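Local coordinates for protein acyl-coenzyme A oxidase (Caenorhabditis elegans, PDB 5K3J) that catalyses the FAD-dependent first step of peroxisomal beta-oxidation, desaturating the five-carbon omega side chains of ascaroside pheromone CoA esters, at residues 53-58 and 101-106; 39-44 and 93-98. All coordinates share one frame; numbering follows the deposited sequence.

Both contacts lie in the helical N-terminal region of the oxidase and share helix 93-103, whose start is used by contact 2 and whose end by contact 1. The partner in contact 2 is helix 36-49 itself; in contact 1 it is the loop that follows this helix. Both are buried, yet neither is a purely apolar core. Contact 2 is the larger, 248 against 136 Å², and is charged, with a two-nitrogen salt bridge beside a CH-pi contact of an arginine CB with a histidine ring. Contact 1 has no direct hydrogen bond: a leucine meets a valine, and nearby oxygens are joined through a lysine and an arginine from other parts of the chain.

Contact 1 (53-58 and 101-106)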
ATOM      1  N   PRO A  53     -31.012  -8.472  14.059  1.00 48.56           N
ATOM      2  CA  PRO A  53     -30.617  -7.056  14.082  1.00 48.02           C
ATOM      3  C   PRO A  53     -29.347  -6.755  14.881  1.00 47.09           C
ATOM      4  O   PRO A  53     -28.607  -5.849  14.517  1.00 54.79           O
ATOM      5  CB  PRO A  53     -31.835  -6.367  14.720  1.00 43.86           C
ATOM      6  CG  PRO A  53     -32.509  -7.443  15.503  1.00 45.72           C
ATOM      7  CD  PRO A  53     -32.309  -8.695  14.720  1.00 45.81           C
ATOM      8  N   GLU A  54     -29.098  -7.511  15.944  1.00 55.13           N
ATOM      9  CA  GLU A  54     -27.964  -7.240  16.827  1.00 56.34           C
ATOM     10  C   GLU A  54     -26.632  -7.587  16.149  1.00 50.90           C
ATOM     11  O   GLU A  54     -25.550  -7.203  16.629  1.00 51.72           O
ATOM     12  CB  GLU A  54     -28.066  -8.026  18.118  1.00 61.11           C
ATOM     13  CG  GLU A  54     -29.322  -7.707  18.928  1.00 67.28           C
ATOM     14  CD  GLU A  54     -30.446  -8.675  18.639  1.00 70.26           C
ATOM     15  OE1 GLU A  54     -30.311  -9.880  18.952  1.00 70.24           O
ATOM     16  OE2 GLU A  54     -31.472  -8.223  18.101  1.00 61.19           O
ATOM     17  N   LEU A  55     -26.698  -8.293  15.022  1.00 42.35           N
ATOM     18  CA  LEU A  55     -25.496  -8.717  14.310  1.00 40.96           C
ATOM     19  C   LEU A  55     -25.042  -7.679  13.289  1.00 39.70           C
ATOM     20  O   LEU A  55     -24.031  -7.880  12.618  1.00 42.55           O
ATOM     21  CB  LEU A  55     -25.746 -10.054  13.618  1.00 42.19           C
ATOM     22  CG  LEU A  55     -25.829 -11.296  14.499  1.00 45.33           C
ATOM     23  CD1 LEU A  55     -25.762 -12.557  13.648  1.00 48.64           C
ATOM     24  CD2 LEU A  55     -24.727 -11.288  15.546  1.00 45.30           C
ATOM     25  N   ALA A  56     -25.790  -6.587  13.156  1.00 22.02           N
ATOM     26  CA  ALA A  56     -25.380  -5.513  12.259  1.00 19.90           C
ATOM     27  C   ALA A  56     -24.294  -4.680  12.924  1.00 19.26           C
ATOM     28  O   ALA A  56     -24.222  -4.621  14.148  1.00 21.50           O
ATOM     29  CB  ALA A  56     -26.573  -4.648  11.868  1.00 19.72           C
ATOM     30  N   ASP A  57     -23.438  -4.063  12.116  1.00 31.37           N
ATOM     31  CA  ASP A  57     -22.433  -3.145  12.637  1.00 30.43           C
ATOM     32  C   ASP A  57     -23.123  -2.039  13.428  1.00 32.10           C
ATOM     33  O   ASP A  57     -24.104  -1.463  12.956  1.00 33.32           O
ATOM     34  CB  ASP A  57     -21.597  -2.548  11.503  1.00 28.47           C
ATOM     35  CG  ASP A  57     -20.856  -3.604  10.700  1.00 27.92           C
ATOM     36  OD1 ASP A  57     -20.567  -4.683  11.252  1.00 26.06           O
ATOM     37  OD2 ASP A  57     -20.550  -3.353   9.515  1.00 27.99           O
ATOM     38  N   ILE A  58     -22.621  -1.750  14.628  1.00 26.85           N
ATOM     39  CA  ILE A  58     -23.248  -0.765  15.510  1.00 27.68           C
ATOM     40  C   ILE A  58     -23.359   0.583  14.790  1.00 28.56           C
ATOM     41  O   ILE A  58     -24.324   1.323  14.979  1.00 28.01           O
ATOM     42  CB  ILE A  58     -22.465  -0.620  16.849  1.00 29.62           C
ATOM     43  CG1 ILE A  58     -23.302   0.118  17.896  1.00 30.32           C
ATOM     44  CG2 ILE A  58     -21.107   0.047  16.643  1.00 30.24           C
ATOM     45  CD1 ILE A  58     -24.276  -0.774  18.644  1.00 31.69           C
ATOM     46  N   ARG A 101     -16.250 -13.782   8.713  1.00 26.85           N
ATOM     47  CA  ARG A 101     -15.821 -12.814   7.706  1.00 25.71           C
ATOM     48  C   ARG A 101     -16.952 -11.850   7.370  1.00 25.71           C
ATOM     49  O   ARG A 101     -16.707 -10.699   7.016  1.00 23.86           O
ATOM     50  CB  ARG A 101     -15.346 -13.504   6.425  1.00 25.35           C
ATOM     51  CG  ARG A 101     -13.935 -14.080   6.473  1.00 26.12           C
ATOM     52  CD  ARG A 101     -13.608 -14.777   5.157  1.00 28.24           C
ATOM     53  NE  ARG A 101     -12.305 -15.434   5.159  1.00 29.80           N
ATOM     54  CZ  ARG A 101     -12.022 -16.503   4.423  1.00 31.99           C
ATOM     55  NH1 ARG A 101     -12.960 -17.033   3.648  1.00 32.82           N
ATOM     56  NH2 ARG A 101     -10.814 -17.052   4.468  1.00 33.11           N
ATOM     57  N   GLU A 102     -18.188 -12.327   7.478  1.00 28.37           N
ATOM     58  CA  GLU A 102     -19.340 -11.488   7.185  1.00 28.10           C
ATOM     59  C   GLU A 102     -19.799 -10.696   8.396  1.00 27.03           C
ATOM     60  O   GLU A 102     -19.835  -9.470   8.356  1.00 29.95           O
ATOM     61  CB  GLU A 102     -20.506 -12.322   6.653  1.00 28.58           C
ATOM     62  CG  GLU A 102     -21.784 -11.506   6.499  1.00 29.54           C
ATOM     63  CD  GLU A 102     -22.860 -12.240   5.723  1.00 30.93           C
ATOM     64  OE1 GLU A 102     -23.925 -12.538   6.308  1.00 31.12           O
ATOM     65  OE2 GLU A 102     -22.649 -12.515   4.523  1.00 29.10           O
ATOM     66  N   VAL A 103     -20.160 -11.394   9.468  1.00 23.32           N
ATOM     67  CA  VAL A 103     -20.681 -10.733  10.663  1.00 23.68           C
ATOM     68  C   VAL A 103     -19.614  -9.877  11.343  1.00 26.01           C
ATOM     69  O   VAL A 103     -19.787  -8.668  11.502  1.00 22.62           O
ATOM     70  CB  VAL A 103     -21.227 -11.744  11.683  1.00 22.96           C
ATOM     71  CG1 VAL A 103     -21.705 -11.027  12.933  1.00 23.86           C
ATOM     72  CG2 VAL A 103     -22.353 -12.547  11.069  1.00 23.87           C
ATOM     73  N   ILE A 104     -18.506 -10.497  11.740  1.00 28.15           N
ATOM     74  CA  ILE A 104     -17.446  -9.758  12.422  1.00 28.35           C
ATOM     75  C   ILE A 104     -16.658  -8.854  11.473  1.00 27.82           C
ATOM     76  O   ILE A 104     -16.637  -7.633  11.633  1.00 28.48           O
ATOM     77  CB  ILE A 104     -16.459 -10.706  13.136  1.00 27.42           C
ATOM     78  CG1 ILE A 104     -17.204 -11.651  14.084  1.00 26.50           C
ATOM     79  CG2 ILE A 104     -15.431  -9.909  13.923  1.00 29.43           C
ATOM     80  CD1 ILE A 104     -17.827 -10.969  15.295  1.00 27.65           C
ATOM     81  N   GLY A 105     -16.003  -9.459  10.489  1.00 26.55           N
ATOM     82  CA  GLY A 105     -15.183  -8.704   9.564  1.00 27.24           C
ATOM     83  C   GLY A 105     -13.720  -9.082   9.673  1.00 27.90           C
ATOM     84  O   GLY A 105     -13.367 -10.102  10.273  1.00 28.65           O
ATOM     85  N   TYR A 106     -12.863  -8.244   9.106  1.00 24.33           N
ATOM     86  CA  TYR A 106     -11.449  -8.558   9.022  1.00 23.52           C
ATOM     87  C   TYR A 106     -10.608  -7.836  10.071  1.00 22.86           C
ATOM     88  O   TYR A 106      -9.459  -8.206  10.302  1.00 21.45           O
ATOM     89  CB  TYR A 106     -10.920  -8.210   7.636  1.00 25.82           C
ATOM     90  CG  TYR A 106     -11.742  -8.732   6.481  1.00 27.61           C
ATOM     91  CD1 TYR A 106     -12.372  -9.972   6.536  1.00 29.11           C
ATOM     92  CD2 TYR A 106     -11.883  -7.977   5.326  1.00 29.14           C
ATOM     93  CE1 TYR A 106     -13.120 -10.439   5.466  1.00 32.24           C
ATOM     94  CE2 TYR A 106     -12.624  -8.434   4.261  1.00 33.17           C
ATOM     95  CZ  TYR A 106     -13.240  -9.667   4.335  1.00 33.54           C
ATOM     96  OH  TYR A 106     -13.984 -10.138   3.278  1.00 33.31           O
TER
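The carboxylate of Asp57 brings OD1 to 4.1 Å from Val103 O, and the same OD1 has its salt bridges with Arg616 and Lys76. Within segment 101-106, away from the loop, the Tyr106 ring has Arg101 CG at its edge, in the ring plane, 3.9 Å from Tyr106 CE1. Here, in the helical N-terminal region of the oxidase, the loop after helix 36-49 lies against the C-terminal part of helix 93-103. Segment 53-58 opens with a 3-10 turn, closed by a hydrogen bond of 3.2 Å from Ala56 N to Pro53 O. After the helix, Gly105, with a positive phi of 116°, takes the chain out of helical geometry.

Two carbonyl oxygens and a carboxylate come together between the segments without bonding one another, and two cations account for this. Lys76, on helix 66-82, donates to both Leu55 O and Val103 O; Arg616 donates to Val103 O and Glu102 O. The acidic group and the carbonyls near the helix end thus share the same positive charges, which would probably favour the ionised form of Asp57.

Beside this polar cluster the apolar contact is small. Val103 holds CG1 anti to the backbone N (chi1 178°) and CG2 anti to the carbonyl carbon, which sends CG1 to the loop. The leucine and valine side chains run at a slant to each other and meet through a single methyl pair, Leu55 CD2 to Val103 CG1 at 4.0 Å. Val49 of helix 36-49 touches both residues, and Ile79 of helix 66-82 also packs on Leu55. The same valine methyl, CG1, rests 3.9 Å from Leu55 O, so one branch of Val103 meets side chain and backbone of the loop together.

Contact 2 (39-44 and 93-98); sequences ARRRRE and EEESLH
Arg41 on helix 36-49 reaches across to Glu95 on helix 93-103, and nearly every atom of its chain takes part. CB starts 3.9 Å from Glu95 OE2, and CG follows at 3.5 Å from that oxygen. Bends at chi2 (-69°) and chi3 curl the chain round Glu95 OE2. NE then donates to Glu95 OE2 at 2.6 Å, and NH2 to Glu95 OE1 at 3.1 Å, a side-on grip on both oxygens. The guanidinium and carboxylate planes are turned 59° apart: the donors approach OE1 and OE2 from about 50° out of the carboxylate plane, while both oxygens lie close to the guanidinium plane. At the tip NH1 pairs with Glu44 OE2 at 3.5 Å, while NH2 also reaches Leu87 O.

Alongside, Arg42 CB sits over the face of the His98 ring, 3.9 Å from its centroid, in a CH-pi contact; His98 NE2 is hydrogen-bonded to Thr46 OG1.

A leucine replacing Arg41 would probably leave the buried Glu95 carboxylate without its two guanidinium bonds and cost Glu44 its pairing with NH1.

The buried negative charge of Glu95 is thus probably balanced by Arg41, which links helix 93-103 into the Arg40-Arg41-Glu44 network of helix 36-49.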
ATOM      1  N   ALA A  39     -21.824 -23.380  -1.113  1.00 38.52           N
ATOM      2  CA  ALA A  39     -22.193 -22.117  -1.746  1.00 35.67           C
ATOM      3  C   ALA A  39     -23.610 -21.724  -1.359  1.00 37.02           C
ATOM      4  O   ALA A  39     -23.892 -20.561  -1.068  1.00 40.51           O
ATOM      5  CB  ALA A  39     -22.066 -22.216  -3.252  1.00 32.39           C
ATOM      6  N   ARG A  40     -24.494 -22.715  -1.355  1.00 57.45           N
ATOM      7  CA  ARG A  40     -25.872 -22.540  -0.925  1.00 61.69           C
ATOM      8  C   ARG A  40     -25.947 -22.164   0.552  1.00 59.15           C
ATOM      9  O   ARG A  40     -26.754 -21.322   0.950  1.00 60.03           O
ATOM     10  CB  ARG A  40     -26.665 -23.819  -1.192  1.00 65.85           C
ATOM     11  CG  ARG A  40     -27.814 -24.069  -0.235  1.00 69.26           C
ATOM     12  CD  ARG A  40     -29.038 -23.245  -0.593  1.00 72.24           C
ATOM     13  NE  ARG A  40     -30.260 -23.902  -0.143  1.00 78.16           N
ATOM     14  CZ  ARG A  40     -31.396 -23.266   0.129  1.00 83.33           C
ATOM     15  NH1 ARG A  40     -31.464 -21.945   0.009  1.00 82.01           N
ATOM     16  NH2 ARG A  40     -32.462 -23.946   0.528  1.00 89.12           N
ATOM     17  N   ARG A  41     -25.098 -22.799   1.357  1.00 46.26           N
ATOM     18  CA  ARG A  41     -25.043 -22.524   2.789  1.00 44.52           C
ATOM     19  C   ARG A  41     -24.662 -21.072   3.073  1.00 45.79           C
ATOM     20  O   ARG A  41     -25.179 -20.463   4.008  1.00 41.95           O
ATOM     21  CB  ARG A  41     -24.058 -23.474   3.480  1.00 45.60           C
ATOM     22  CG  ARG A  41     -24.601 -24.881   3.690  1.00 43.12           C
ATOM     23  CD  ARG A  41     -25.718 -24.887   4.717  1.00 42.53           C
ATOM     24  NE  ARG A  41     -25.208 -24.622   6.058  1.00 43.44           N
ATOM     25  CZ  ARG A  41     -25.856 -23.921   6.981  1.00 42.84           C
ATOM     26  NH1 ARG A  41     -27.045 -23.403   6.710  1.00 37.32           N
ATOM     27  NH2 ARG A  41     -25.312 -23.734   8.175  1.00 45.81           N
ATOM     28  N   ARG A  42     -23.775 -20.517   2.251  1.00 50.01           N
ATOM     29  CA  ARG A  42     -23.315 -19.141   2.424  1.00 44.86           C
ATOM     30  C   ARG A  42     -24.460 -18.145   2.316  1.00 51.45           C
ATOM     31  O   ARG A  42     -24.565 -17.207   3.111  1.00 56.34           O
ATOM     32  CB  ARG A  42     -22.254 -18.797   1.390  1.00 44.34           C
ATOM     33  CG  ARG A  42     -20.967 -19.574   1.531  1.00 44.41           C
ATOM     34  CD  ARG A  42     -19.916 -18.998   0.609  1.00 40.45           C
ATOM     35  NE  ARG A  42     -19.538 -17.637   0.988  1.00 42.58           N
ATOM     36  CZ  ARG A  42     -20.029 -16.528   0.435  1.00 42.57           C
ATOM     37  NH1 ARG A  42     -20.922 -16.603  -0.549  1.00 46.52           N
ATOM     38  NH2 ARG A  42     -19.613 -15.340   0.855  1.00 38.50           N
ATOM     39  N   ARG A  43     -25.308 -18.347   1.313  1.00 42.21           N
ATOM     40  CA  ARG A  43     -26.467 -17.492   1.123  1.00 38.63           C
ATOM     41  C   ARG A  43     -27.472 -17.780   2.231  1.00 37.76           C
ATOM     42  O   ARG A  43     -28.135 -16.874   2.736  1.00 42.34           O
ATOM     43  CB  ARG A  43     -27.095 -17.714  -0.256  1.00 39.48           C
ATOM     44  CG  ARG A  43     -26.087 -17.868  -1.397  1.00 40.07           C
ATOM     45  CD  ARG A  43     -26.791 -18.087  -2.738  1.00 40.26           C
ATOM     46  NE  ARG A  43     -25.991 -18.885  -3.665  1.00 39.09           N
ATOM     47  CZ  ARG A  43     -26.258 -20.149  -3.982  1.00 38.53           C
ATOM     48  NH1 ARG A  43     -27.309 -20.762  -3.448  1.00 37.41           N
ATOM     49  NH2 ARG A  43     -25.480 -20.801  -4.837  1.00 38.00           N
ATOM     50  N   GLU A  44     -27.561 -19.050   2.614  1.00 56.14           N
ATOM     51  CA  GLU A  44     -28.464 -19.488   3.671  1.00 59.28           C
ATOM     52  C   GLU A  44     -28.094 -18.840   5.005  1.00 53.99           C
ATOM     53  O   GLU A  44     -28.966 -18.378   5.738  1.00 48.31           O
ATOM     54  CB  GLU A  44     -28.436 -21.012   3.788  1.00 61.70           C
ATOM     55  CG  GLU A  44     -29.617 -21.604   4.524  1.00 67.28           C
ATOM     56  CD  GLU A  44     -29.675 -23.109   4.396  1.00 74.52           C
ATOM     57  OE1 GLU A  44     -29.124 -23.651   3.411  1.00 79.96           O
ATOM     58  OE2 GLU A  44     -30.268 -23.750   5.286  1.00 74.10           O
ATOM     59  N   GLU A  93     -15.198 -25.582   9.442  1.00 62.21           N
ATOM     60  CA  GLU A  93     -14.355 -24.397   9.325  1.00 63.72           C
ATOM     61  C   GLU A  93     -14.743 -23.524   8.137  1.00 62.67           C
ATOM     62  O   GLU A  93     -14.612 -22.303   8.200  1.00 67.98           O
ATOM     63  CB  GLU A  93     -12.877 -24.773   9.221  1.00 63.81           C
ATOM     64  CG  GLU A  93     -11.977 -23.553   9.365  1.00 72.86           C
ATOM     65  CD  GLU A  93     -10.505 -23.868   9.262  1.00 74.99           C
ATOM     66  OE1 GLU A  93     -10.159 -25.042   9.017  1.00 68.73           O
ATOM     67  OE2 GLU A  93      -9.692 -22.932   9.425  1.00 71.48           O
ATOM     68  N   GLU A  94     -15.223 -24.142   7.062  1.00 52.10           N
ATOM     69  CA  GLU A  94     -15.680 -23.377   5.906  1.00 52.16           C
ATOM     70  C   GLU A  94     -16.835 -22.456   6.280  1.00 48.93           C
ATOM     71  O   GLU A  94     -16.840 -21.279   5.923  1.00 45.50           O
ATOM     72  CB  GLU A  94     -16.100 -24.306   4.764  1.00 55.25           C
ATOM     73  CG  GLU A  94     -14.958 -24.769   3.884  1.00 60.43           C
ATOM     74  CD  GLU A  94     -15.442 -25.291   2.548  1.00 63.88           C
ATOM     75  OE1 GLU A  94     -16.612 -25.726   2.468  1.00 68.26           O
ATOM     76  OE2 GLU A  94     -14.656 -25.256   1.579  1.00 66.70           O
ATOM     77  N   GLU A  95     -17.805 -22.991   7.013  1.00 67.00           N
ATOM     78  CA  GLU A  95     -18.972 -22.210   7.407  1.00 65.57           C
ATOM     79  C   GLU A  95     -18.623 -21.146   8.443  1.00 63.19           C
ATOM     80  O   GLU A  95     -19.137 -20.030   8.386  1.00 70.83           O
ATOM     81  CB  GLU A  95     -20.073 -23.118   7.953  1.00 65.93           C
ATOM     82  CG  GLU A  95     -20.793 -23.926   6.880  1.00 66.10           C
ATOM     83  CD  GLU A  95     -22.039 -24.613   7.412  1.00 64.42           C
ATOM     84  OE1 GLU A  95     -22.328 -24.467   8.617  1.00 57.17           O
ATOM     85  OE2 GLU A  95     -22.732 -25.299   6.630  1.00 67.92           O
ATOM     86  N   SER A  96     -17.748 -21.490   9.384  1.00 43.78           N
ATOM     87  CA  SER A  96     -17.391 -20.568  10.459  1.00 38.82           C
ATOM     88  C   SER A  96     -16.640 -19.360   9.911  1.00 36.68           C
ATOM     89  O   SER A  96     -16.813 -18.238  10.393  1.00 34.24           O
ATOM     90  CB  SER A  96     -16.550 -21.272  11.522  1.00 36.80           C
ATOM     91  OG  SER A  96     -16.561 -20.544  12.734  1.00 35.26           O
ATOM     92  N   LEU A  97     -15.811 -19.601   8.900  1.00 24.74           N
ATOM     93  CA  LEU A  97     -15.085 -18.530   8.234  1.00 24.23           C
ATOM     94  C   LEU A  97     -16.024 -17.583   7.501  1.00 27.60           C
ATOM     95  O   LEU A  97     -15.820 -16.373   7.522  1.00 30.73           O
ATOM     96  CB  LEU A  97     -14.054 -19.099   7.261  1.00 23.09           C
ATOM     97  CG  LEU A  97     -12.779 -19.667   7.888  1.00 23.33           C
ATOM     98  CD1 LEU A  97     -11.722 -19.932   6.819  1.00 21.65           C
ATOM     99  CD2 LEU A  97     -12.234 -18.751   8.987  1.00 21.75           C
ATOM    100  N   HIS A  98     -17.050 -18.128   6.853  1.00 34.93           N
ATOM    101  CA  HIS A  98     -18.025 -17.285   6.169  1.00 31.32           C
ATOM    102  C   HIS A  98     -18.789 -16.437   7.175  1.00 28.99           C
ATOM    103  O   HIS A  98     -18.992 -15.241   6.967  1.00 33.43           O
ATOM    104  CB  HIS A  98     -19.012 -18.116   5.352  1.00 30.93           C
ATOM    105  CG  HIS A  98     -20.160 -17.319   4.815  1.00 30.33           C
ATOM    106  ND1 HIS A  98     -20.070 -16.561   3.666  1.00 30.57           N
ATOM    107  CD2 HIS A  98     -21.417 -17.140   5.285  1.00 32.11           C
ATOM    108  CE1 HIS A  98     -21.226 -15.962   3.444  1.00 30.27           C
ATOM    109  NE2 HIS A  98     -22.062 -16.297   4.411  1.00 32.92           N
TER